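Local coordinates for protein metallo-beta-lactamase (Serratia marcescens, PDB 6K4X) that hydrolyses the beta-lactam ring of antibiotics, as a subclass B3 enzyme with two zinc ions, here inhibited by a sulfanylbenzoic acid, at residues 110-115 with 182-187; 202-207 with 248-253. One frame throughout, in Å; residues are numbered along the deposited sequence. Where two conformers were deposited one is given.

Interaction 1 of 2, residues 110-115 with 182-187; sequences SDPQFG and DSYRFS. With D0U (4-azanyl-2-sulfanyl-benzoic acid), chain E.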
loop_
_atom_site.group_PDB
_atom_site.type_symbol
_atom_site.label_atom_id
_atom_site.label_comp_id
_atom_site.label_asym_id
_atom_site.label_seq_id
_atom_site.Cartn_x
_atom_site.Cartn_y
_atom_site.Cartn_z
ATOM N N SER A 110 -14.956 6.022 -12.922
ATOM C CA SER A 110 -13.923 7.050 -12.826
ATOM C C SER A 110 -12.517 6.444 -12.891
ATOM O O SER A 110 -11.560 7.157 -13.128
ATOM C CB SER A 110 -14.069 7.854 -11.553
ATOM O OG SER A 110 -14.127 6.994 -10.428
ATOM N N ASP A 111 -12.382 5.146 -12.578
ATOM C CA ASP A 111 -11.052 4.519 -12.553
ATOM C C ASP A 111 -10.542 4.426 -13.981
ATOM O O ASP A 111 -11.241 3.906 -14.842
ATOM C CB ASP A 111 -11.155 3.149 -11.898
ATOM C CG ASP A 111 -9.818 2.499 -11.594
ATOM O OD1 ASP A 111 -8.970 2.411 -12.496
ATOM O OD2 ASP A 111 -9.655 2.073 -10.438
ATOM N N PRO A 112 -9.328 4.924 -14.296
ATOM C CA PRO A 112 -8.813 4.806 -15.659
ATOM C C PRO A 112 -8.812 3.373 -16.203
ATOM O O PRO A 112 -8.929 3.192 -17.410
ATOM C CB PRO A 112 -7.383 5.336 -15.538
ATOM C CG PRO A 112 -7.468 6.341 -14.397
ATOM C CD PRO A 112 -8.436 5.707 -13.426
ATOM N N GLN A 113 -8.677 2.364 -15.333
ATOM C CA GLN A 113 -8.700 0.979 -15.767
ATOM C C GLN A 113 -10.112 0.407 -15.906
ATOM O O GLN A 113 -10.250 -0.759 -16.297
ATOM C CB GLN A 113 -7.863 0.117 -14.825
ATOM C CG GLN A 113 -6.378 0.389 -14.921
ATOM C CD GLN A 113 -5.614 -0.538 -14.011
ATOM O OE1 GLN A 113 -5.372 -1.698 -14.345
ATOM N NE2 GLN A 113 -5.273 -0.085 -12.816
ATOM N N PHE A 114 -11.156 1.166 -15.597
ATOM C CA PHE A 114 -12.509 0.646 -15.694
ATOM C C PHE A 114 -12.764 0.096 -17.100
ATOM O O PHE A 114 -12.497 0.759 -18.123
ATOM C CB PHE A 114 -13.527 1.745 -15.399
ATOM C CG PHE A 114 -14.951 1.265 -15.373
ATOM C CD1 PHE A 114 -15.472 0.670 -14.233
ATOM C CD2 PHE A 114 -15.769 1.421 -16.477
ATOM C CE1 PHE A 114 -16.796 0.253 -14.197
ATOM C CE2 PHE A 114 -17.080 0.967 -16.444
ATOM C CZ PHE A 114 -17.595 0.394 -15.305
ATOM N N GLY A 115 -13.286 -1.129 -17.127
ATOM C CA GLY A 115 -13.459 -1.905 -18.359
ATOM C C GLY A 115 -12.507 -3.081 -18.401
ATOM O O GLY A 115 -12.732 -4.049 -19.155
ATOM N N ASP A 182 -7.912 0.331 -22.798
ATOM C CA ASP A 182 -7.608 0.772 -24.152
ATOM C C ASP A 182 -8.477 1.975 -24.545
ATOM O O ASP A 182 -8.049 2.797 -25.364
ATOM C CB ASP A 182 -7.803 -0.373 -25.152
ATOM C CG ASP A 182 -6.679 -1.393 -25.104
ATOM O OD1 ASP A 182 -5.628 -1.080 -24.522
ATOM O OD2 ASP A 182 -6.858 -2.503 -25.654
ATOM N N SER A 183 -9.695 2.075 -24.008
ATOM C CA SER A 183 -10.663 3.102 -24.394
ATOM C C SER A 183 -10.454 4.434 -23.668
ATOM O O SER A 183 -11.240 5.348 -23.872
ATOM C CB SER A 183 -12.048 2.565 -24.136
ATOM O OG SER A 183 -12.159 2.219 -22.761
ATOM N N TYR A 184 -9.445 4.532 -22.791
ATOM C CA TYR A 184 -9.297 5.706 -21.925
ATOM C C TYR A 184 -8.151 6.613 -22.377
ATOM O O TYR A 184 -7.036 6.132 -22.640
ATOM C CB TYR A 184 -8.996 5.240 -20.511
ATOM C CG TYR A 184 -9.025 6.303 -19.450
ATOM C CD1 TYR A 184 -10.202 6.593 -18.803
ATOM C CD2 TYR A 184 -7.875 6.958 -19.056
ATOM C CE1 TYR A 184 -10.251 7.535 -17.794
ATOM C CE2 TYR A 184 -7.901 7.873 -18.029
ATOM C CZ TYR A 184 -9.090 8.169 -17.398
ATOM O OH TYR A 184 -9.096 9.089 -16.374
ATOM N N ARG A 185 -8.423 7.916 -22.414
ATOM C CA ARG A 185 -7.428 8.914 -22.761
ATOM C C ARG A 185 -7.176 9.810 -21.550
ATOM O O ARG A 185 -8.060 10.591 -21.144
ATOM C CB ARG A 185 -7.923 9.702 -23.979
ATOM C CG ARG A 185 -6.912 10.696 -24.513
ATOM C CD ARG A 185 -7.308 11.232 -25.870
ATOM N NE ARG A 185 -6.192 11.898 -26.539
ATOM C CZ ARG A 185 -5.950 13.197 -26.554
ATOM N NH1 ARG A 185 -4.835 13.627 -27.110
ATOM N NH2 ARG A 185 -6.778 14.053 -25.979
ATOM N N PHE A 186 -5.961 9.757 -21.000
ATOM C CA PHE A 186 -5.657 10.569 -19.834
ATOM C C PHE A 186 -5.800 12.051 -20.176
ATOM O O PHE A 186 -6.231 12.832 -19.318
ATOM C CB PHE A 186 -4.240 10.311 -19.321
ATOM C CG PHE A 186 -4.170 9.127 -18.402
ATOM C CD1 PHE A 186 -4.371 9.280 -17.039
ATOM C CD2 PHE A 186 -3.947 7.849 -18.902
ATOM C CE1 PHE A 186 -4.382 8.180 -16.196
ATOM C CE2 PHE A 186 -3.906 6.761 -18.046
ATOM C CZ PHE A 186 -4.131 6.925 -16.697
ATOM N N SER A 187 -5.421 12.427 -21.397
ATOM C CA SER A 187 -5.448 13.806 -21.818
ATOM C C SER A 187 -6.873 14.376 -21.811
ATOM O O SER A 187 -7.036 15.598 -21.920
ATOM C CB SER A 187 -4.811 13.955 -23.175
ATOM O OG SER A 187 -3.440 13.593 -23.164
HETATM O O2 D0U E . -0.603 -0.920 -8.599
HETATM C C7 D0U E . -0.187 -0.612 -9.737
HETATM O O1 D0U E . 0.727 0.246 -9.908
HETATM C C3 D0U E . -0.765 -1.230 -10.961
HETATM C C2 D0U E . -0.049 -1.001 -12.168
HETATM C C4 D0U E . -1.934 -2.011 -10.971
HETATM S S1 D0U E . -2.896 -2.519 -9.656
HETATM C C5 D0U E . -2.363 -2.503 -12.224
HETATM C C6 D0U E . -1.672 -2.265 -13.414
HETATM N N1 D0U E . -2.108 -2.800 -14.620
HETATM C C1 D0U E . -0.515 -1.539 -13.367
HETATM O O HOH W 1 -11.536 9.186 -15.002
#
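P112 lies flat over the ring of Y184 and also touches F186, and this three-residue cluster makes up the tight part of the contact. P112 CA stands 3.7 Å from the centroid of the Y184 ring and 9° off its normal, the geometry of a CH-pi contact. The proline ring extends from there toward one side of the phenol, its CB 3.6 Å from Y184 CE2. A chi1 of -171°, with CG anti to the backbone N, directs the phenol along the proline so that the two side chains point the same way. F186 meets P112 obliquely, its CZ 3.8 Å from P112 CB, while Y184 CE2 sits over the centre of the F186 ring. V192 of helix 190-205 touches all three side chains.

The looser side lies at the hydroxyl end, where no direct hydrogen bond spans the segments. A water takes that role, donating to S110 O at 2.8 Å and lying 2.8 Å from Y184 OH, in the plane of the ring.

P112 occupies the second position of a type I turn from D111 to F114, closed by F114 N to D111 O at 2.8 Å. D111 OD1 receives Q113 N through its anti lone pair, an Asx turn, while OD2 is hydrogen-bonded to NE2 of H74, a zinc ligand. Q113 belongs to the inhibitor pocket, its OE1 3.5 Å from N1 of the ligand. The chemistry therefore implies that the two loops meet here mainly through apolar and CH-pi packing, with polar groups of the same turn facing the metal site and pocket.

Interaction 2 of 2, residues 202-207 with 248-253; sequences AVEKLS and AGRKRL. With SO4 (sulfate ion), chain G.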
loop_
_atom_site.group_PDB
_atom_site.type_symbol
_atom_site.label_atom_id
_atom_site.label_comp_id
_atom_site.label_asym_id
_atom_site.label_seq_id
_atom_site.Cartn_x
_atom_site.Cartn_y
_atom_site.Cartn_z
ATOM N N ALA A 202 3.344 15.334 -3.399
ATOM C CA ALA A 202 3.210 14.983 -1.996
ATOM C C ALA A 202 4.240 13.911 -1.621
ATOM O O ALA A 202 4.875 13.966 -0.557
ATOM C CB ALA A 202 1.811 14.522 -1.698
ATOM N N VAL A 203 4.370 12.881 -2.457
ATOM C CA VAL A 203 5.216 11.758 -2.105
ATOM C C VAL A 203 6.694 12.169 -2.095
ATOM O O VAL A 203 7.456 11.749 -1.217
ATOM C CB VAL A 203 4.928 10.550 -3.012
ATOM C CG1 VAL A 203 5.954 9.452 -2.838
ATOM C CG2 VAL A 203 3.529 10.028 -2.727
ATOM N N GLU A 204 7.109 13.015 -3.034
ATOM C CA GLU A 204 8.519 13.428 -3.078
ATOM C C GLU A 204 8.840 14.402 -1.932
ATOM O O GLU A 204 10.033 14.733 -1.747
ATOM C CB GLU A 204 8.917 13.931 -4.470
ATOM C CG GLU A 204 8.342 15.272 -4.848
ATOM C CD GLU A 204 8.304 15.550 -6.348
ATOM O OE1 GLU A 204 8.839 14.741 -7.147
ATOM O OE2 GLU A 204 7.774 16.598 -6.711
ATOM N N LYS A 205 7.859 14.870 -1.163
ATOM C CA LYS A 205 8.112 15.704 0.026
ATOM C C LYS A 205 8.049 14.908 1.336
ATOM O O LYS A 205 8.398 15.449 2.385
ATOM C CB LYS A 205 7.091 16.842 0.078
ATOM C CG LYS A 205 7.270 17.911 -0.987
ATOM C CD LYS A 205 6.143 18.920 -0.929
ATOM C CE LYS A 205 6.101 19.834 -2.131
ATOM N NZ LYS A 205 7.320 20.671 -2.200
ATOM N N LEU A 206 7.588 13.653 1.322
ATOM C CA LEU A 206 7.448 12.888 2.574
ATOM C C LEU A 206 8.810 12.699 3.237
ATOM O O LEU A 206 9.794 12.404 2.606
ATOM C CB LEU A 206 6.864 11.502 2.288
ATOM C CG LEU A 206 5.392 11.468 1.889
ATOM C CD1 LEU A 206 4.977 10.078 1.470
ATOM C CD2 LEU A 206 4.491 11.961 3.003
ATOM N N SER A 207 8.813 12.760 4.564
ATOM C CA SER A 207 9.882 12.189 5.380
ATOM C C SER A 207 9.912 10.676 5.137
ATOM O O SER A 207 8.929 10.003 5.390
ATOM C CB SER A 207 9.656 12.505 6.845
ATOM O OG SER A 207 9.583 13.907 7.070
ATOM N N ALA A 248 9.415 8.225 -10.885
ATOM C CA ALA A 248 9.020 7.188 -11.837
ATOM C C ALA A 248 7.544 7.350 -12.215
ATOM O O ALA A 248 7.155 7.092 -13.356
ATOM C CB ALA A 248 9.269 5.821 -11.267
ATOM N N GLY A 249 6.714 7.723 -11.248
ATOM C CA GLY A 249 5.313 8.017 -11.515
ATOM C C GLY A 249 5.173 9.147 -12.530
ATOM O O GLY A 249 4.448 9.048 -13.543
ATOM N N ARG A 250 5.917 10.234 -12.312
ATOM C CA ARG A 250 5.890 11.370 -13.201
ATOM C C ARG A 250 6.339 10.971 -14.606
ATOM O O ARG A 250 5.712 11.357 -15.589
ATOM C CB ARG A 250 6.724 12.514 -12.618
ATOM C CG ARG A 250 6.672 13.785 -13.450
ATOM C CD ARG A 250 7.392 14.948 -12.792
ATOM N NE ARG A 250 6.747 15.444 -11.582
ATOM C CZ ARG A 250 7.229 15.396 -10.338
ATOM N NH1 ARG A 250 8.387 14.807 -10.067
ATOM N NH2 ARG A 250 6.511 15.940 -9.364
ATOM N N LYS A 251 7.407 10.171 -14.701
ATOM C CA LYS A 251 7.903 9.742 -15.994
ATOM C C LYS A 251 6.862 8.888 -16.727
ATOM O O LYS A 251 6.669 9.000 -17.936
ATOM C CB LYS A 251 9.215 8.983 -15.830
ATOM C CG LYS A 251 9.711 8.292 -17.100
ATOM C CD LYS A 251 11.102 7.723 -16.986
ATOM C CE LYS A 251 12.175 8.741 -16.660
ATOM N NZ LYS A 251 12.182 9.842 -17.639
ATOM N N ARG A 252 6.183 8.003 -16.003
ATOM C CA ARG A 252 5.195 7.150 -16.636
ATOM C C ARG A 252 4.039 8.011 -17.168
ATOM O O ARG A 252 3.554 7.769 -18.279
ATOM C CB ARG A 252 4.694 6.110 -15.635
ATOM C CG ARG A 252 3.709 5.113 -16.217
ATOM C CD ARG A 252 3.455 3.973 -15.245
ATOM N NE ARG A 252 2.585 2.972 -15.841
ATOM C CZ ARG A 252 2.526 1.702 -15.507
ATOM N NH1 ARG A 252 3.310 1.228 -14.560
ATOM N NH2 ARG A 252 1.623 0.936 -16.084
ATOM N N LEU A 253 3.605 9.000 -16.397
ATOM C CA LEU A 253 2.544 9.870 -16.888
ATOM C C LEU A 253 3.021 10.713 -18.072
ATOM O O LEU A 253 2.286 10.842 -19.054
ATOM C CB LEU A 253 2.023 10.768 -15.772
ATOM C CG LEU A 253 0.966 11.787 -16.217
ATOM C CD1 LEU A 253 -0.285 11.109 -16.747
ATOM C CD2 LEU A 253 0.603 12.697 -15.048
HETATM S S SO4 G . 6.746 2.081 -13.784
HETATM O O1 SO4 G . 6.975 3.186 -14.690
HETATM O O2 SO4 G . 5.542 2.253 -12.961
HETATM O O3 SO4 G . 6.589 0.849 -14.608
HETATM O O4 SO4 G . 7.913 1.891 -12.916
#
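E204 and R250 form a salt bridge between helix 190-205 and helix 241-260, and no other residues of the two segments touch. Two charged hydrogen bonds make it up. R250 NH1 donates to E204 OE1 at 3.0 Å, nearly straight at 163°, using the syn lone pair of the oxygen and staying in the guanidinium plane. R250 NH2 reaches E204 OE2, also at 3.0 Å, but this oxygen is met 34° out of the carboxylate plane. The grip is thus end-on and bidentate, with the two flat groups turned 35° apart and not coplanar.

The two side chains cross at about a right angle. The arginine is extended to CD and bends at chi3, which turns the guanidinium so that NH1 and NH2 face the carboxylate.

Within the metallo-beta-lactamase fold, this bridge joins helix 190-205 to the C-terminal helix 241-260, near the surface and away from the annotated sites. R250 also touches F200 and E201, and the apolar L253 packs on L196 and F200 of the same helix.

Ion binding forms a separate group. R252 NH1 donates to O2 of a sulfate, probably from the crystallisation liquor, at 2.9 Å, the oxygen lying at the edge of the guanidinium. Apart from the sulfate, R252 NE makes a weak hydrogen bond to a loop carbonyl, A178 O.

How the interactions relate
Followed from the N terminus, the chain first reaches 110-115, in the loop between helix 99-104 and strand 126-129. It passes through strand 126-129 at the edge of the first sheet and then four strands of the second (134-137 to 166-173) before 182-187 returns to close interaction 1, with 66 residues between. Helix 190-205 starts soon after, and its end supplies 202-207; interaction 2 closes 40 residues later on helix 241-260. The two closures are in series, neither nested nor crossed, with centres about 21 Å apart. Helix 190-205 connects them: V192 near its start packs on interaction 1, and its end carries interaction 2. Helix 241-260 likewise reaches both, since its L257 touches F186 and S187.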